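Local coordinates for protein putative alpha KG dependent 2,4-D dioxygenase (Burkholderia xenovorans, PDB 5J92) that probably acts as an iron(II)- and 2-oxoglutarate-dependent dioxygenase of the TauD/TfdA family, binding its iron through two histidines and an aspartate, at residues K160-V169 with L237-A245; V145-R155 with A268-I277. All coordinates share one frame; numbering follows the deposited sequence.

Contact 1: residues K160-V169 with L237-A245; sequences KLPDHLRKVV and LLRELTEFA
L161, L165 and V169, one face of the turn and helix 160-169, pack against L237, L241 and F244 of the helix 237-245. Every direct contact between the two segments is apolar or van der Waals. The axes of 163-169 and 237-245 come within 12.2 Å, their directions 126° apart, an oblique crossing in which the helices meet through long side chains, not through their backbones.

The leucine and valine contacts form the middle. L241 works with both branches: its CD1 lies 3.8 Å from V169 CG1, while its CD2 is 3.8 Å from L161 CD2, the two leucines set nearly perpendicular. L165 and L237 lie alongside, pointing opposite ways, with L165 CD2 standing 4.1 Å from L237 CD1; the other branch of L237, CD2, meets V168 CG1. L205, on the strand 201-208, touches both V169 and L241 and so extends this apolar cluster.

At the other end the F244 ring, swung out with CG anti to the backbone N (chi1 177°), reaches the turn before helix 163-169. L161 CD2 comes obliquely to F244 CD2, P162 CD approaches F244 CE1 at 3.9 Å, and F244 CZ comes within 3.4 Å of K160 O.

The polar groups pair along their own helices or across the dimer. K167 NZ binds D163 OD2 at 2.7 Å, one turn back. R239 NH2 donates to E240 OE1 on its anti side, 2.8 Å away, while E240 CG lies against L165 CD1; E240 OE2 makes a salt bridge to R274 of the second subunit. The whole is plain helix-helix packing through leucine, valine and phenylalanine side chains within the TauD/TfdA fold, away from the iron site, with the acidic side of helix 237-245 in the subunit interface.

Contact 2: residues V145-R155 with A268-I277; sequences VGGQTQFADMR and ALMHRGRPHI. With FE2 (Fe (II) ion), chain E.
Q150 OE1 takes two hydrogen bonds from R272, NH2 at 2.8 Å and NE at 2.9 Å, both arriving from the same face of the amide. The oxygen lies in the guanidinium plane, and the amide and guanidinium planes are 30° apart. Both residues belong to an antiparallel pair of strands, 149-153 and 269-273, in a three-stranded antiparallel sheet that carries one iron ligand, consistent with the double-stranded beta-helix (jelly-roll) core of the cupin clan. Backbone bonds run both ways between Q150 and R272 and between A152 and M270.

R272 also forms a salt bridge through NH1 with E243 of the second subunit. R274 lays its CD 3.7 Å from Q150 CD, and its NH2 binds E240 of that subunit, so the interface may help to hold these side chains in place. A water joins R274 NE to Q148 OE1; the NE2 of Q148 bonds to E255.

Beyond the strands the pairing continues: G147 N donates to P275 O, and I277 N to V145 O. At the far end M154 N bonds to A268 O, and M154 CE packs 3.9 Å from M270 CE. R155 grips the D153 carboxylate side-on through NE and NH2, while A268 CB rests against R155 CD.

On the face holding F151 and L269, F151 CD1 lies 3.6 Å from H271 CB. H271 CG sits between the backbone N and the carbonyl carbon (chi1 69°), and H271 NE2 binds the iron(II) ion at 2.4 Å, with H122 and D124 completing the protein ligands.

How the contacts relate
From the N terminus the chain enters contact 2 at 145-155, whose strand leads into helix 154-159 and then, after a short turn, into contact 1 at 160-169. Strands and helices follow before 237-245 returns to close contact 1; strand 251-254 comes next, pairing with strand 149-153, and 268-277 closes contact 2. The loop of contact 1 is therefore nested inside that of contact 2. Their centres are 21 Å apart, yet they touch where A245 CB lies 3.8 Å from M154 CE and A245 O meets A152 CB, which ties the helices to the iron-bearing sheet. Each also contributes to the interface with the second subunit.

Contact 1: residues K160-V169 with L237-A245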
loop_
_atom_site.group_PDB
_atom_site.type_symbol
_atom_site.label_atom_id
_atom_site.label_comp_id
_atom_site.label_asym_id
_atom_site.label_seq_id
_atom_site.Cartn_x
_atom_site.Cartn_y
_atom_site.Cartn_z
ATOM N N LYS A 160 14.156 9.057 -8.916
ATOM C CA LYS A 160 14.798 7.826 -8.490
ATOM C C LYS A 160 14.191 6.583 -9.142
ATOM O O LYS A 160 14.601 5.472 -8.811
ATOM C CB LYS A 160 14.727 7.713 -6.959
ATOM C CG LYS A 160 15.611 8.707 -6.210
ATOM C CD LYS A 160 17.071 8.682 -6.627
ATOM C CE LYS A 160 17.937 9.578 -5.722
ATOM N NZ LYS A 160 17.634 11.045 -5.776
ATOM N N LEU A 161 13.244 6.735 -10.069
ATOM C CA LEU A 161 12.605 5.569 -10.673
ATOM C C LEU A 161 13.636 4.666 -11.353
ATOM O O LEU A 161 14.600 5.162 -11.957
ATOM C CB LEU A 161 11.552 5.985 -11.705
ATOM C CG LEU A 161 10.166 6.422 -11.245
ATOM C CD1 LEU A 161 9.358 6.914 -12.468
ATOM C CD2 LEU A 161 9.431 5.255 -10.568
ATOM N N PRO A 162 13.488 3.344 -11.239
ATOM C CA PRO A 162 14.281 2.433 -12.070
ATOM C C PRO A 162 14.084 2.777 -13.534
ATOM O O PRO A 162 13.014 3.235 -13.944
ATOM C CB PRO A 162 13.697 1.050 -11.759
ATOM C CG PRO A 162 12.829 1.202 -10.589
ATOM C CD PRO A 162 12.711 2.646 -10.206
ATOM N N ASP A 163 15.117 2.501 -14.330
ATOM C CA ASP A 163 15.122 2.951 -15.718
ATOM C C ASP A 163 13.907 2.447 -16.493
ATOM O O ASP A 163 13.330 3.186 -17.302
ATOM C CB ASP A 163 16.405 2.503 -16.408
ATOM C CG ASP A 163 16.445 2.921 -17.860
ATOM O OD1 ASP A 163 16.802 4.092 -18.120
ATOM O OD2 ASP A 163 16.093 2.093 -18.737
ATOM N N HIS A 164 13.508 1.194 -16.273
ATOM C CA HIS A 164 12.399 0.645 -17.045
ATOM C C HIS A 164 11.073 1.305 -16.668
ATOM O O HIS A 164 10.189 1.453 -17.518
ATOM C CB HIS A 164 12.336 -0.878 -16.887
ATOM C CG HIS A 164 11.808 -1.337 -15.564
ATOM N ND1 HIS A 164 12.578 -1.360 -14.421
ATOM C CD2 HIS A 164 10.585 -1.793 -15.204
ATOM C CE1 HIS A 164 11.852 -1.813 -13.413
ATOM N NE2 HIS A 164 10.641 -2.090 -13.863
ATOM N N LEU A 165 10.891 1.678 -15.401
ATOM C CA LEU A 165 9.689 2.430 -15.040
ATOM C C LEU A 165 9.746 3.860 -15.559
ATOM O O LEU A 165 8.716 4.415 -15.945
ATOM C CB LEU A 165 9.471 2.433 -13.527
ATOM C CG LEU A 165 9.001 1.093 -12.950
ATOM C CD1 LEU A 165 8.735 1.220 -11.462
ATOM C CD2 LEU A 165 7.768 0.580 -13.683
ATOM N N ARG A 166 10.933 4.474 -15.572
ATOM C CA ARG A 166 11.068 5.795 -16.173
ATOM C C ARG A 166 10.620 5.789 -17.626
ATOM O O ARG A 166 9.950 6.723 -18.083
ATOM C CB ARG A 166 12.518 6.270 -16.098
ATOM C CG ARG A 166 12.705 7.665 -16.671
ATOM C CD ARG A 166 12.280 8.686 -15.649
ATOM N NE ARG A 166 12.975 8.410 -14.399
ATOM C CZ ARG A 166 14.150 8.932 -14.068
ATOM N NH1 ARG A 166 14.751 9.783 -14.890
ATOM N NH2 ARG A 166 14.721 8.604 -12.913
ATOM N N LYS A 167 11.008 4.758 -18.375
ATOM C CA LYS A 167 10.647 4.709 -19.784
ATOM C C LYS A 167 9.148 4.508 -19.961
ATOM O O LYS A 167 8.552 5.025 -20.918
ATOM C CB LYS A 167 11.431 3.600 -20.492
ATOM C CG LYS A 167 12.923 3.893 -20.671
ATOM C CD LYS A 167 13.653 2.653 -21.185
ATOM C CE LYS A 167 15.011 2.988 -21.783
ATOM N NZ LYS A 167 15.905 3.718 -20.842
ATOM N N VAL A 168 8.534 3.718 -19.076
ATOM C CA VAL A 168 7.122 3.382 -19.224
ATOM C C VAL A 168 6.237 4.597 -18.934
ATOM O O VAL A 168 5.243 4.827 -19.628
ATOM C CB VAL A 168 6.769 2.172 -18.338
ATOM C CG1 VAL A 168 5.260 1.969 -18.278
ATOM C CG2 VAL A 168 7.411 0.926 -18.910
ATOM N N VAL A 169 6.557 5.380 -17.898
ATOM C CA VAL A 169 5.647 6.456 -17.508
ATOM C C VAL A 169 5.677 7.625 -18.492
ATOM O O VAL A 169 4.736 8.427 -18.519
ATOM C CB VAL A 169 5.939 6.959 -16.078
ATOM C CG1 VAL A 169 5.801 5.822 -15.070
ATOM C CG2 VAL A 169 7.316 7.632 -15.996
ATOM N N LEU A 237 0.389 -0.740 -12.786
ATOM C CA LEU A 237 1.436 0.276 -12.872
ATOM C C LEU A 237 1.280 1.300 -11.761
ATOM O O LEU A 237 2.257 1.660 -11.098
ATOM C CB LEU A 237 1.435 0.966 -14.242
ATOM C CG LEU A 237 2.434 2.126 -14.333
ATOM C CD1 LEU A 237 3.867 1.631 -14.134
ATOM C CD2 LEU A 237 2.334 2.866 -15.681
ATOM N N LEU A 238 0.047 1.764 -11.523
ATOM C CA LEU A 238 -0.161 2.744 -10.459
ATOM C C LEU A 238 0.119 2.146 -9.087
ATOM O O LEU A 238 0.637 2.844 -8.211
ATOM C CB LEU A 238 -1.584 3.307 -10.515
ATOM C CG LEU A 238 -1.884 4.109 -11.795
ATOM C CD1 LEU A 238 -3.299 4.735 -11.777
ATOM C CD2 LEU A 238 -0.807 5.148 -12.092
ATOM N N ARG A 239 -0.207 0.864 -8.887
ATOM C CA ARG A 239 0.137 0.191 -7.642
ATOM C C ARG A 239 1.646 0.197 -7.425
ATOM O O ARG A 239 2.129 0.527 -6.336
ATOM C CB ARG A 239 -0.383 -1.251 -7.659
ATOM C CG ARG A 239 0.017 -2.076 -6.422
ATOM C CD ARG A 239 0.016 -3.591 -6.692
ATOM N NE ARG A 239 0.831 -3.950 -7.862
ATOM C CZ ARG A 239 2.160 -3.955 -7.865
ATOM N NH1 ARG A 239 2.823 -3.618 -6.765
ATOM N NH2 ARG A 239 2.831 -4.283 -8.969
ATOM N N GLU A 240 2.403 -0.179 -8.456
ATOM C CA GLU A 240 3.853 -0.247 -8.327
ATOM C C GLU A 240 4.445 1.135 -8.067
ATOM O O GLU A 240 5.333 1.283 -7.218
ATOM C CB GLU A 240 4.454 -0.884 -9.576
ATOM C CG GLU A 240 5.951 -1.158 -9.485
ATOM C CD GLU A 240 6.291 -2.410 -8.668
ATOM O OE1 GLU A 240 5.359 -3.177 -8.323
ATOM O OE2 GLU A 240 7.493 -2.628 -8.379
ATOM N N LEU A 241 3.971 2.157 -8.795
ATOM C CA LEU A 241 4.473 3.514 -8.600
ATOM C C LEU A 241 4.139 4.044 -7.208
ATOM O O LEU A 241 4.973 4.696 -6.570
ATOM C CB LEU A 241 3.904 4.452 -9.671
ATOM C CG LEU A 241 4.355 4.173 -11.108
ATOM C CD1 LEU A 241 3.600 5.028 -12.132
ATOM C CD2 LEU A 241 5.837 4.365 -11.239
ATOM N N THR A 242 2.921 3.785 -6.722
ATOM C CA THR A 242 2.517 4.317 -5.423
ATOM C C THR A 242 3.310 3.687 -4.286
ATOM O O THR A 242 3.719 4.386 -3.350
ATOM C CB THR A 242 1.022 4.110 -5.216
ATOM O OG1 THR A 242 0.320 4.789 -6.261
ATOM C CG2 THR A 242 0.600 4.683 -3.874
ATOM N N GLU A 243 3.550 2.377 -4.353
ATOM C CA GLU A 243 4.393 1.756 -3.340
ATOM C C GLU A 243 5.795 2.337 -3.398
ATOM O O GLU A 243 6.382 2.676 -2.363
ATOM C CB GLU A 243 4.448 0.238 -3.514
ATOM C CG GLU A 243 5.429 -0.437 -2.523
ATOM C CD GLU A 243 5.535 -1.954 -2.686
ATOM O OE1 GLU A 243 4.760 -2.532 -3.480
ATOM O OE2 GLU A 243 6.382 -2.571 -1.995
ATOM N N PHE A 244 6.330 2.491 -4.609
ATOM C CA PHE A 244 7.681 3.017 -4.755
ATOM C C PHE A 244 7.781 4.437 -4.207
ATOM O O PHE A 244 8.674 4.743 -3.405
ATOM C CB PHE A 244 8.108 2.981 -6.227
ATOM C CG PHE A 244 9.472 3.574 -6.456
ATOM C CD1 PHE A 244 10.609 2.803 -6.270
ATOM C CD2 PHE A 244 9.610 4.905 -6.809
ATOM C CE1 PHE A 244 11.888 3.355 -6.450
ATOM C CE2 PHE A 244 10.873 5.468 -6.986
ATOM C CZ PHE A 244 12.014 4.687 -6.812
ATOM N N ALA A 245 6.832 5.303 -4.586
ATOM C CA ALA A 245 6.908 6.730 -4.288
ATOM C C ALA A 245 6.608 7.064 -2.832
ATOM O O ALA A 245 6.797 8.217 -2.427
ATOM C CB ALA A 245 5.958 7.512 -5.205
#

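Contact 2: residues V145-R155 with A268-I277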
loop_
_atom_site.group_PDB
_atom_site.type_symbol
_atom_site.label_atom_id
_atom_site.label_comp_id
_atom_site.label_asym_id
_atom_site.label_seq_id
_atom_site.Cartn_x
_atom_site.Cartn_y
_atom_site.Cartn_z
ATOM N N VAL A 145 -0.833 12.094 20.610
ATOM C CA VAL A 145 -0.248 10.919 19.973
ATOM C C VAL A 145 -0.818 10.780 18.567
ATOM O O VAL A 145 -2.040 10.747 18.387
ATOM C CB VAL A 145 -0.517 9.638 20.787
ATOM C CG1 VAL A 145 0.202 8.445 20.160
ATOM C CG2 VAL A 145 -0.111 9.828 22.255
ATOM N N GLY A 146 0.063 10.685 17.578
ATOM C CA GLY A 146 -0.395 10.516 16.213
ATOM C C GLY A 146 -0.880 11.826 15.615
ATOM O O GLY A 146 -0.534 12.919 16.067
ATOM N N GLY A 147 -1.704 11.704 14.573
ATOM C CA GLY A 147 -2.252 12.886 13.945
ATOM C C GLY A 147 -1.288 13.642 13.065
ATOM O O GLY A 147 -1.564 14.792 12.713
ATOM N N GLN A 148 -0.173 13.025 12.684
ATOM C CA GLN A 148 0.762 13.656 11.772
ATOM C C GLN A 148 0.123 13.835 10.402
ATOM O O GLN A 148 -0.810 13.129 10.023
ATOM C CB GLN A 148 2.033 12.807 11.624
ATOM C CG GLN A 148 2.798 12.570 12.941
ATOM C CD GLN A 148 2.274 11.367 13.720
ATOM O OE1 GLN A 148 1.223 10.804 13.389
ATOM N NE2 GLN A 148 2.980 11.000 14.790
ATOM N N THR A 149 0.612 14.812 9.672
ATOM C CA THR A 149 0.375 14.882 8.238
ATOM C C THR A 149 1.684 14.496 7.561
ATOM O O THR A 149 2.746 14.998 7.936
ATOM C CB THR A 149 -0.079 16.272 7.782
ATOM O OG1 THR A 149 -1.195 16.696 8.561
ATOM C CG2 THR A 149 -0.523 16.232 6.313
ATOM N N GLN A 150 1.614 13.564 6.620
ATOM C CA GLN A 150 2.788 13.062 5.933
ATOM C C GLN A 150 2.766 13.513 4.480
ATOM O O GLN A 150 1.697 13.646 3.873
ATOM C CB GLN A 150 2.867 11.531 6.016
ATOM C CG GLN A 150 2.896 11.007 7.440
ATOM C CD GLN A 150 3.220 9.519 7.535
ATOM O OE1 GLN A 150 2.892 8.726 6.642
ATOM N NE2 GLN A 150 3.874 9.134 8.632
ATOM N N PHE A 151 3.958 13.762 3.933
ATOM C CA PHE A 151 4.107 14.317 2.595
ATOM C C PHE A 151 5.107 13.477 1.827
ATOM O O PHE A 151 6.210 13.219 2.319
ATOM C CB PHE A 151 4.558 15.787 2.641
ATOM C CG PHE A 151 3.598 16.685 3.362
ATOM C CD1 PHE A 151 2.533 17.257 2.681
ATOM C CD2 PHE A 151 3.742 16.934 4.728
ATOM C CE1 PHE A 151 1.626 18.084 3.338
ATOM C CE2 PHE A 151 2.844 17.756 5.398
ATOM C CZ PHE A 151 1.780 18.334 4.697
ATOM N N ALA A 152 4.729 13.065 0.623
ATOM C CA ALA A 152 5.573 12.239 -0.227
ATOM C C ALA A 152 6.001 13.039 -1.447
ATOM O O ALA A 152 5.155 13.584 -2.171
ATOM C CB ALA A 152 4.851 10.955 -0.632
ATOM N N ASP A 153 7.311 13.110 -1.670
ATOM C CA ASP A 153 7.878 13.949 -2.730
ATOM C C ASP A 153 7.790 13.225 -4.075
ATOM O O ASP A 153 8.540 12.274 -4.323
ATOM C CB ASP A 153 9.320 14.303 -2.386
ATOM C CG ASP A 153 9.918 15.356 -3.333
ATOM O OD1 ASP A 153 9.402 15.532 -4.467
ATOM O OD2 ASP A 153 10.918 15.998 -2.920
ATOM N N MET A 154 6.874 13.667 -4.943
ATOM C CA MET A 154 6.716 13.058 -6.263
ATOM C C MET A 154 7.834 13.432 -7.239
ATOM O O MET A 154 7.985 12.762 -8.274
ATOM C CB MET A 154 5.366 13.453 -6.875
ATOM C CG MET A 154 4.146 12.972 -6.085
ATOM S SD MET A 154 4.094 11.179 -5.911
ATOM C CE MET A 154 4.734 10.976 -4.277
ATOM N N ARG A 155 8.571 14.517 -6.971
ATOM C CA ARG A 155 9.746 14.841 -7.784
ATOM C C ARG A 155 10.877 13.863 -7.490
ATOM O O ARG A 155 11.485 13.300 -8.411
ATOM C CB ARG A 155 10.213 16.274 -7.503
ATOM C CG ARG A 155 9.097 17.294 -7.364
ATOM C CD ARG A 155 9.593 18.555 -6.676
ATOM N NE ARG A 155 10.122 18.253 -5.336
ATOM C CZ ARG A 155 10.742 19.127 -4.545
ATOM N NH1 ARG A 155 10.918 20.389 -4.940
ATOM N NH2 ARG A 155 11.174 18.741 -3.342
ATOM N N ALA A 268 3.469 18.908 -6.566
ATOM C CA ALA A 268 4.696 18.147 -6.383
ATOM C C ALA A 268 4.572 17.047 -5.337
ATOM O O ALA A 268 5.573 16.400 -5.024
ATOM C CB ALA A 268 5.849 19.081 -5.979
ATOM N N LEU A 269 3.388 16.825 -4.775
ATOM C CA LEU A 269 3.290 15.986 -3.594
ATOM C C LEU A 269 2.061 15.103 -3.636
ATOM O O LEU A 269 1.112 15.338 -4.386
ATOM C CB LEU A 269 3.205 16.820 -2.306
ATOM C CG LEU A 269 4.373 17.741 -1.998
ATOM C CD1 LEU A 269 3.922 18.806 -1.051
ATOM C CD2 LEU A 269 5.493 16.885 -1.383
ATOM N N MET A 270 2.110 14.089 -2.785
ATOM C CA MET A 270 0.947 13.453 -2.208
ATOM C C MET A 270 1.041 13.700 -0.712
ATOM O O MET A 270 2.125 13.983 -0.176
ATOM C CB MET A 270 0.902 11.948 -2.507
ATOM C CG MET A 270 0.354 11.590 -3.893
ATOM S SD MET A 270 -0.065 9.849 -4.044
ATOM C CE MET A 270 1.455 9.076 -3.530
ATOM N N HIS A 271 -0.098 13.630 -0.042
ATOM C CA HIS A 271 -0.079 13.754 1.408
ATOM C C HIS A 271 -1.172 12.867 1.980
ATOM O O HIS A 271 -2.071 12.413 1.270
ATOM C CB HIS A 271 -0.281 15.198 1.856
ATOM C CG HIS A 271 -1.662 15.697 1.597
ATOM N ND1 HIS A 271 -2.083 16.107 0.348
ATOM C CD2 HIS A 271 -2.735 15.809 2.413
ATOM C CE1 HIS A 271 -3.353 16.458 0.411
ATOM N NE2 HIS A 271 -3.768 16.295 1.654
ATOM N N ARG A 272 -1.099 12.643 3.286
ATOM C CA ARG A 272 -2.132 11.874 3.959
ATOM C C ARG A 272 -2.109 12.244 5.427
ATOM O O ARG A 272 -1.067 12.635 5.955
ATOM C CB ARG A 272 -1.925 10.360 3.793
ATOM C CG ARG A 272 -0.720 9.815 4.571
ATOM C CD ARG A 272 -0.547 8.298 4.422
ATOM N NE ARG A 272 0.583 7.823 5.231
ATOM C CZ ARG A 272 0.815 6.546 5.520
ATOM N NH1 ARG A 272 0.002 5.620 5.056
ATOM N NH2 ARG A 272 1.853 6.195 6.289
ATOM N N GLY A 273 -3.265 12.103 6.075
ATOM C CA GLY A 273 -3.348 12.247 7.514
ATOM C C GLY A 273 -3.184 10.905 8.202
ATOM O O GLY A 273 -3.467 9.858 7.632
ATOM N N ARG A 274 -2.670 10.948 9.414
ATOM C CA ARG A 274 -2.482 9.763 10.230
ATOM C C ARG A 274 -3.471 9.764 11.380
ATOM O O ARG A 274 -3.796 10.833 11.904
ATOM C CB ARG A 274 -1.050 9.698 10.787
ATOM C CG ARG A 274 0.040 9.663 9.697
ATOM C CD ARG A 274 0.038 8.328 8.951
ATOM N NE ARG A 274 0.343 7.236 9.866
ATOM C CZ ARG A 274 -0.260 6.056 9.854
ATOM N NH1 ARG A 274 -1.227 5.817 8.980
ATOM N NH2 ARG A 274 0.081 5.127 10.737
ATOM N N PRO A 275 -3.974 8.604 11.797
ATOM C CA PRO A 275 -4.867 8.579 12.960
ATOM C C PRO A 275 -4.154 9.138 14.185
ATOM O O PRO A 275 -2.928 9.075 14.295
ATOM C CB PRO A 275 -5.192 7.091 13.139
ATOM C CG PRO A 275 -4.855 6.436 11.826
ATOM C CD PRO A 275 -3.700 7.250 11.275
ATOM N N HIS A 276 -4.923 9.739 15.086
ATOM C CA HIS A 276 -4.409 10.094 16.404
ATOM C C HIS A 276 -5.010 9.155 17.447
ATOM O O HIS A 276 -6.085 8.589 17.240
ATOM C CB HIS A 276 -4.697 11.559 16.753
ATOM C CG HIS A 276 -6.151 11.908 16.780
ATOM N ND1 HIS A 276 -6.847 12.283 15.651
ATOM C CD2 HIS A 276 -7.038 11.948 17.801
ATOM C CE1 HIS A 276 -8.103 12.535 15.975
ATOM N NE2 HIS A 276 -8.246 12.339 17.274
ATOM N N ILE A 277 -4.289 8.962 18.549
ATOM C CA ILE A 277 -4.585 7.919 19.526
ATOM C C ILE A 277 -4.742 8.564 20.899
ATOM O O ILE A 277 -3.797 9.182 21.397
ATOM C CB ILE A 277 -3.482 6.849 19.574
ATOM C CG1 ILE A 277 -3.040 6.452 18.159
ATOM C CG2 ILE A 277 -3.922 5.656 20.414
ATOM C CD1 ILE A 277 -4.133 5.869 17.305
HETATM FE FE FE2 E . -6.186 16.430 1.368
HETATM O O HOH W 1 -4.116 12.216 21.203
HETATM O O HOH W 2 1.339 8.015 12.804
#